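Phosphate ABC transporter, phosphate-binding protein (Clostridium perfringens, PDB 4Q8R) probably binds inorganic phosphate with high affinity outside the cell membrane and delivers it to an ABC-type transporter for uptake. Local coordinates at residues Gly80-Thr85 against Ser176-Ser181; Glu23-Lys28 against Val32-Asn37. All coordinates share one frame; numbering follows the deposited sequence.

Contact 1 (Gly80-Thr85 against Ser176-Ser181); sequences GIALIT and SYVDDS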
loop_
_atom_site.group_PDB
_atom_site.type_symbol
_atom_site.label_atom_id
_atom_site.label_comp_id
_atom_site.label_asym_id
_atom_site.label_seq_id
_atom_site.Cartn_x
_atom_site.Cartn_y
_atom_site.Cartn_z
ATOM N N GLY A 80 -5.009 2.487 -4.788
ATOM C CA GLY A 80 -6.136 1.976 -4.078
ATOM C C GLY A 80 -5.728 0.897 -3.107
ATOM O O GLY A 80 -4.732 0.182 -3.304
ATOM N N ILE A 81 -6.491 0.799 -2.028
ATOM C CA ILE A 81 -6.303 -0.298 -1.078
ATOM C C ILE A 81 -7.570 -1.195 -1.238
ATOM O O ILE A 81 -8.716 -0.749 -1.022
ATOM C CB ILE A 81 -6.209 0.168 0.353
ATOM C CG1 ILE A 81 -4.971 1.106 0.537
ATOM C CG2 ILE A 81 -6.153 -1.036 1.313
ATOM C CD1 ILE A 81 -4.904 1.754 1.868
ATOM N N ALA A 82 -7.316 -2.433 -1.587
ATOM C CA ALA A 82 -8.342 -3.459 -1.697
ATOM C C ALA A 82 -8.498 -4.181 -0.359
ATOM O O ALA A 82 -7.564 -4.365 0.367
ATOM C CB ALA A 82 -7.960 -4.471 -2.738
ATOM N N LEU A 83 -9.739 -4.568 -0.101
ATOM C CA LEU A 83 -10.090 -5.485 0.993
ATOM C C LEU A 83 -10.205 -6.812 0.314
ATOM O O LEU A 83 -11.167 -7.007 -0.516
ATOM C CB LEU A 83 -11.453 -5.194 1.586
ATOM C CG LEU A 83 -11.580 -4.207 2.704
ATOM C CD1 LEU A 83 -10.824 -4.729 3.877
ATOM C CD2 LEU A 83 -11.108 -2.851 2.265
ATOM N N ILE A 84 -9.275 -7.696 0.591
ATOM C CA ILE A 84 -9.240 -8.987 -0.089
ATOM C C ILE A 84 -9.773 -10.105 0.774
ATOM O O ILE A 84 -9.503 -10.157 1.999
ATOM C CB ILE A 84 -7.845 -9.309 -0.617
ATOM C CG1 ILE A 84 -6.751 -9.199 0.455
ATOM C CG2 ILE A 84 -7.531 -8.367 -1.778
ATOM C CD1 ILE A 84 -5.507 -9.926 0.055
ATOM N N THR A 85 -10.487 -11.024 0.123
ATOM C CA THR A 85 -10.952 -12.228 0.733
ATOM C C THR A 85 -10.359 -13.391 -0.034
ATOM O O THR A 85 -9.779 -13.253 -1.129
ATOM C CB THR A 85 -12.484 -12.322 0.750
ATOM O OG1 THR A 85 -12.923 -12.488 -0.612
ATOM C CG2 THR A 85 -13.169 -11.125 1.345
ATOM N N SER A 176 -1.831 -3.065 -6.440
ATOM C CA SER A 176 -0.658 -3.571 -7.125
ATOM C C SER A 176 -0.418 -5.073 -6.910
ATOM O O SER A 176 0.228 -5.754 -7.688
ATOM C CB SER A 176 0.613 -2.765 -6.740
ATOM O OG SER A 176 1.540 -2.879 -7.727
ATOM N N TYR A 177 -0.925 -5.584 -5.776
ATOM C CA TYR A 177 -0.754 -6.994 -5.428
ATOM C C TYR A 177 -1.978 -7.835 -5.732
ATOM O O TYR A 177 -1.941 -9.046 -5.535
ATOM C CB TYR A 177 -0.471 -7.148 -3.934
ATOM C CG TYR A 177 0.944 -6.756 -3.531
ATOM C CD1 TYR A 177 1.348 -5.414 -3.484
ATOM C CD2 TYR A 177 1.873 -7.743 -3.214
ATOM C CE1 TYR A 177 2.648 -5.076 -3.087
ATOM C CE2 TYR A 177 3.159 -7.419 -2.861
ATOM C CZ TYR A 177 3.559 -6.102 -2.798
ATOM O OH TYR A 177 4.838 -5.896 -2.337
ATOM N N VAL A 178 -3.066 -7.227 -6.171
ATOM C CA VAL A 178 -4.319 -8.001 -6.393
ATOM C C VAL A 178 -4.194 -8.774 -7.704
ATOM O O VAL A 178 -3.722 -8.243 -8.677
ATOM C CB VAL A 178 -5.563 -7.112 -6.401
ATOM C CG1 VAL A 178 -6.802 -7.945 -6.742
ATOM C CG2 VAL A 178 -5.749 -6.426 -5.034
ATOM N N ASP A 179 -4.528 -10.050 -7.696
ATOM C CA ASP A 179 -4.594 -10.826 -8.894
ATOM C C ASP A 179 -5.687 -11.822 -8.710
ATOM O O ASP A 179 -6.445 -11.718 -7.752
ATOM C CB ASP A 179 -3.252 -11.511 -9.226
ATOM C CG ASP A 179 -2.763 -12.425 -8.101
ATOM O OD1 ASP A 179 -3.598 -12.889 -7.303
ATOM O OD2 ASP A 179 -1.566 -12.673 -8.027
ATOM N N ASP A 180 -5.810 -12.731 -9.704
ATOM C CA ASP A 180 -6.879 -13.735 -9.679
ATOM C C ASP A 180 -6.870 -14.742 -8.553
ATOM O O ASP A 180 -7.806 -15.507 -8.453
ATOM C CB ASP A 180 -6.925 -14.521 -10.975
ATOM C CG ASP A 180 -7.169 -13.635 -12.185
ATOM O OD1 ASP A 180 -7.697 -12.513 -12.022
ATOM O OD2 ASP A 180 -6.820 -14.065 -13.289
ATOM N N SER A 181 -5.856 -14.734 -7.710
ATOM C CA SER A 181 -5.727 -15.701 -6.641
ATOM C C SER A 181 -6.524 -15.316 -5.394
ATOM O O SER A 181 -6.664 -16.130 -4.518
ATOM C CB SER A 181 -4.249 -15.889 -6.252
ATOM O OG SER A 181 -3.750 -14.788 -5.528
#
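V178 meets strand residues A82 and I84 through a single methyl, CG2, which does all the touching on the loop side. It comes closest to the strand at A82, where V178 CG2 lies 3.7 Å from A82 CB. A looser approach joins the same methyl to the branch methyl of I84, with V178 CG2 4.2 Å from I84 CG2. Both strand residues turn their CB toward the loop, whereas I81, just before A82, and L83, between A82 and I84, turn theirs away, as expected of an extended strand. The torsion of V178 (chi1 176°) sets CG1 opposite the backbone N and puts CG2 beside that N, the branch that reaches A82 and I84. The side chains of I84 and V178 pass one another in opposite senses.

No hydrogen bond spans the two segments; the loop is held partly by its own D179-S181 bonds and partly by partners such as K160, Q164 and T12. The backbone S181 N, 2.9 Å from D179 OD1, closes an Asx turn and arrives 43° above the carboxylate plane, while S181 OG, 2.6 Å from D179 OD1, takes the syn lone pair. D179 OD2 forms a salt bridge to K160 of helix 156-164, and the grip on both oxygens restricts the carboxylate's rotation. The 80-85 part of strand 71-86 is held in turn by backbone bonds from A82 to I173 and from I84 to G171 in the strand that precedes the loop.

The contact is therefore purely apolar and small, burying 95 Å² in all: within the mixed sheet of this PBP-superfamily fold, one valine methyl seats the connection between strands 169-174 and 182-187 against their shared partner, strand 71-86.

Contact 2 (Glu23-Lys28 against Val32-Asn37); sequences EAFKTK and VSIEIN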
loop_
_atom_site.group_PDB
_atom_site.type_symbol
_atom_site.label_atom_id
_atom_site.label_comp_id
_atom_site.label_asym_id
_atom_site.label_seq_id
_atom_site.Cartn_x
_atom_site.Cartn_y
_atom_site.Cartn_z
ATOM N N GLU A 23 14.207 -1.181 -13.364
ATOM C CA GLU A 23 14.725 -1.990 -14.459
ATOM C C GLU A 23 14.630 -1.187 -15.734
ATOM O O GLU A 23 15.489 -1.300 -16.631
ATOM C CB GLU A 23 13.970 -3.315 -14.596
ATOM C CG GLU A 23 14.114 -4.271 -13.390
ATOM C CD GLU A 23 15.535 -4.419 -12.782
ATOM O OE1 GLU A 23 15.734 -4.651 -11.533
ATOM O OE2 GLU A 23 16.493 -4.335 -13.516
ATOM N N ALA A 24 13.581 -0.409 -15.863
ATOM C CA ALA A 24 13.410 0.376 -17.106
ATOM C C ALA A 24 14.463 1.495 -17.147
ATOM O O ALA A 24 15.015 1.809 -18.217
ATOM C CB ALA A 24 12.017 0.913 -17.226
ATOM N N PHE A 25 14.695 2.140 -16.007
ATOM C CA PHE A 25 15.697 3.174 -15.894
ATOM C C PHE A 25 17.117 2.680 -16.228
ATOM O O PHE A 25 17.970 3.497 -16.741
ATOM C CB PHE A 25 15.644 3.739 -14.462
ATOM C CG PHE A 25 16.523 4.924 -14.232
ATOM C CD1 PHE A 25 16.262 6.150 -14.880
ATOM C CD2 PHE A 25 17.579 4.854 -13.306
ATOM C CE1 PHE A 25 17.074 7.267 -14.629
ATOM C CE2 PHE A 25 18.375 5.959 -13.047
ATOM C CZ PHE A 25 18.125 7.169 -13.703
ATOM N N LYS A 26 17.394 1.393 -15.977
ATOM C CA LYS A 26 18.696 0.797 -16.261
ATOM C C LYS A 26 19.011 0.925 -17.741
ATOM O O LYS A 26 20.186 1.054 -18.118
ATOM C CB LYS A 26 18.778 -0.679 -15.822
ATOM C CG LYS A 26 20.182 -1.252 -15.801
ATOM C CD LYS A 26 21.050 -0.668 -14.691
ATOM C CE LYS A 26 22.448 -1.246 -14.672
ATOM N NZ LYS A 26 23.254 -0.698 -13.524
ATOM N N THR A 27 18.001 0.894 -18.578
ATOM C CA THR A 27 18.253 1.065 -19.990
ATOM C C THR A 27 18.572 2.543 -20.366
ATOM O O THR A 27 19.275 2.787 -21.369
ATOM C CB THR A 27 17.120 0.516 -20.883
ATOM O OG1 THR A 27 15.930 1.279 -20.672
ATOM C CG2 THR A 27 16.873 -0.964 -20.581
ATOM N N LYS A 28 18.045 3.487 -19.578
ATOM C CA LYS A 28 18.296 4.914 -19.788
ATOM C C LYS A 28 19.657 5.339 -19.244
ATOM O O LYS A 28 20.391 6.050 -19.947
ATOM C CB LYS A 28 17.193 5.790 -19.184
ATOM C CG LYS A 28 15.791 5.481 -19.690
ATOM C CD LYS A 28 15.439 6.313 -20.922
ATOM C CE LYS A 28 14.147 5.844 -21.580
ATOM N NZ LYS A 28 14.346 4.553 -22.307
ATOM N N VAL A 32 23.928 3.827 -13.558
ATOM C CA VAL A 32 23.335 3.963 -12.241
ATOM C C VAL A 32 22.784 2.598 -11.754
ATOM O O VAL A 32 22.307 1.770 -12.525
ATOM C CB VAL A 32 22.252 5.071 -12.231
ATOM C CG1 VAL A 32 21.517 5.129 -10.894
ATOM C CG2 VAL A 32 22.871 6.437 -12.526
ATOM N N SER A 33 22.924 2.364 -10.454
ATOM C CA SER A 33 22.291 1.224 -9.830
ATOM C C SER A 33 21.359 1.705 -8.722
ATOM O O SER A 33 21.706 2.616 -7.888
ATOM C CB SER A 33 23.338 0.249 -9.307
ATOM O OG SER A 33 24.264 -0.109 -10.331
ATOM N N ILE A 34 20.178 1.113 -8.729
ATOM C CA ILE A 34 19.148 1.445 -7.781
ATOM C C ILE A 34 19.001 0.257 -6.842
ATOM O O ILE A 34 18.778 -0.865 -7.292
ATOM C CB ILE A 34 17.747 1.650 -8.438
ATOM C CG1 ILE A 34 17.814 2.712 -9.494
ATOM C CG2 ILE A 34 16.725 2.059 -7.411
ATOM C CD1 ILE A 34 18.265 4.021 -9.027
ATOM N N GLU A 35 19.094 0.526 -5.549
ATOM C CA GLU A 35 19.030 -0.539 -4.485
ATOM C C GLU A 35 17.705 -0.333 -3.728
ATOM O O GLU A 35 17.499 0.711 -3.151
ATOM C CB GLU A 35 20.210 -0.464 -3.547
ATOM C CG GLU A 35 21.544 -0.762 -4.242
ATOM C CD GLU A 35 22.803 -0.266 -3.501
ATOM O OE1 GLU A 35 23.904 -0.479 -4.036
ATOM O OE2 GLU A 35 22.718 0.321 -2.409
ATOM N N ILE A 36 16.808 -1.329 -3.722
ATOM C CA ILE A 36 15.500 -1.206 -3.161
ATOM C C ILE A 36 15.330 -2.226 -2.038
ATOM O O ILE A 36 15.478 -3.431 -2.284
ATOM C CB ILE A 36 14.378 -1.471 -4.207
ATOM C CG1 ILE A 36 14.534 -0.490 -5.385
ATOM C CG2 ILE A 36 12.984 -1.346 -3.622
ATOM C CD1 ILE A 36 13.907 -0.961 -6.664
ATOM N N ASN A 37 15.027 -1.759 -0.819
ATOM C CA ASN A 37 14.761 -2.632 0.331
ATOM C C ASN A 37 13.365 -2.371 0.869
ATOM O O ASN A 37 13.022 -1.250 1.236
ATOM C CB ASN A 37 15.797 -2.278 1.376
ATOM C CG ASN A 37 15.841 -3.274 2.483
ATOM O OD1 ASN A 37 15.314 -4.403 2.372
ATOM N ND2 ASN A 37 16.432 -2.857 3.597
HETATM O O HOH W 1 25.739 -1.331 -13.256
#
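K26 and V32 are the closest backbone pair, their CA atoms 6.9 Å apart, and three residues connect helical segment 23-28 to 32-37. Strand geometry begins at I34, so V32 and S33 still belong to the lead-in. F25 points inward with CG opposite its backbone N (chi1 -174°), and its ring presents an edge to V32: F25 CE2 is 3.9 Å from V32 CG1, which lies near the ring plane. Further along, F25 CD2 reaches I34 CG1 at 4.4 Å.

On the outer side K26 bends at chi2 (70°), then runs extended, and delivers NZ to the carbonyl of V32. The K26 NZ to V32 O bond is 2.8 Å long, with the donor 45° above the carbonyl plane. A water 2.6 Å from K26 NZ accepts a further bond, and P30 O takes another, so the ammonium ties the P30 carbonyl to the V32 carbonyl in the lead-in to the strand.

The two segments belong to the beta-alpha-beta unit of strand 6-10, helix 15-28 and strand 34-38. V32 and I34 also pack on V6 of the parallel neighbouring strand, while F224 of helix 219-229 meets the F25 ring.

Overall arrangement
Both contacts reach the same mixed sheet but at separate places, with their centres about 26 Å apart and nearest atoms about 9 Å apart, so they do not touch. Contact 1 is the more central and the more buried, its centre about 10 Å from the centre of the chain; that of contact 2 lies about 21 Å from it, and the contact is only partly buried. Their sequence span differs too: contact 1 joins segments 91 residues apart, contact 2 a helix and the strand that follows it. The chemistry matches the setting. Contact 1 has methyl packing alone across it, whereas contact 2 pairs an aromatic-aliphatic inner side with a lysine-to-carbonyl bond on the solvent side, with a water on the same ammonium, and buries twice the area.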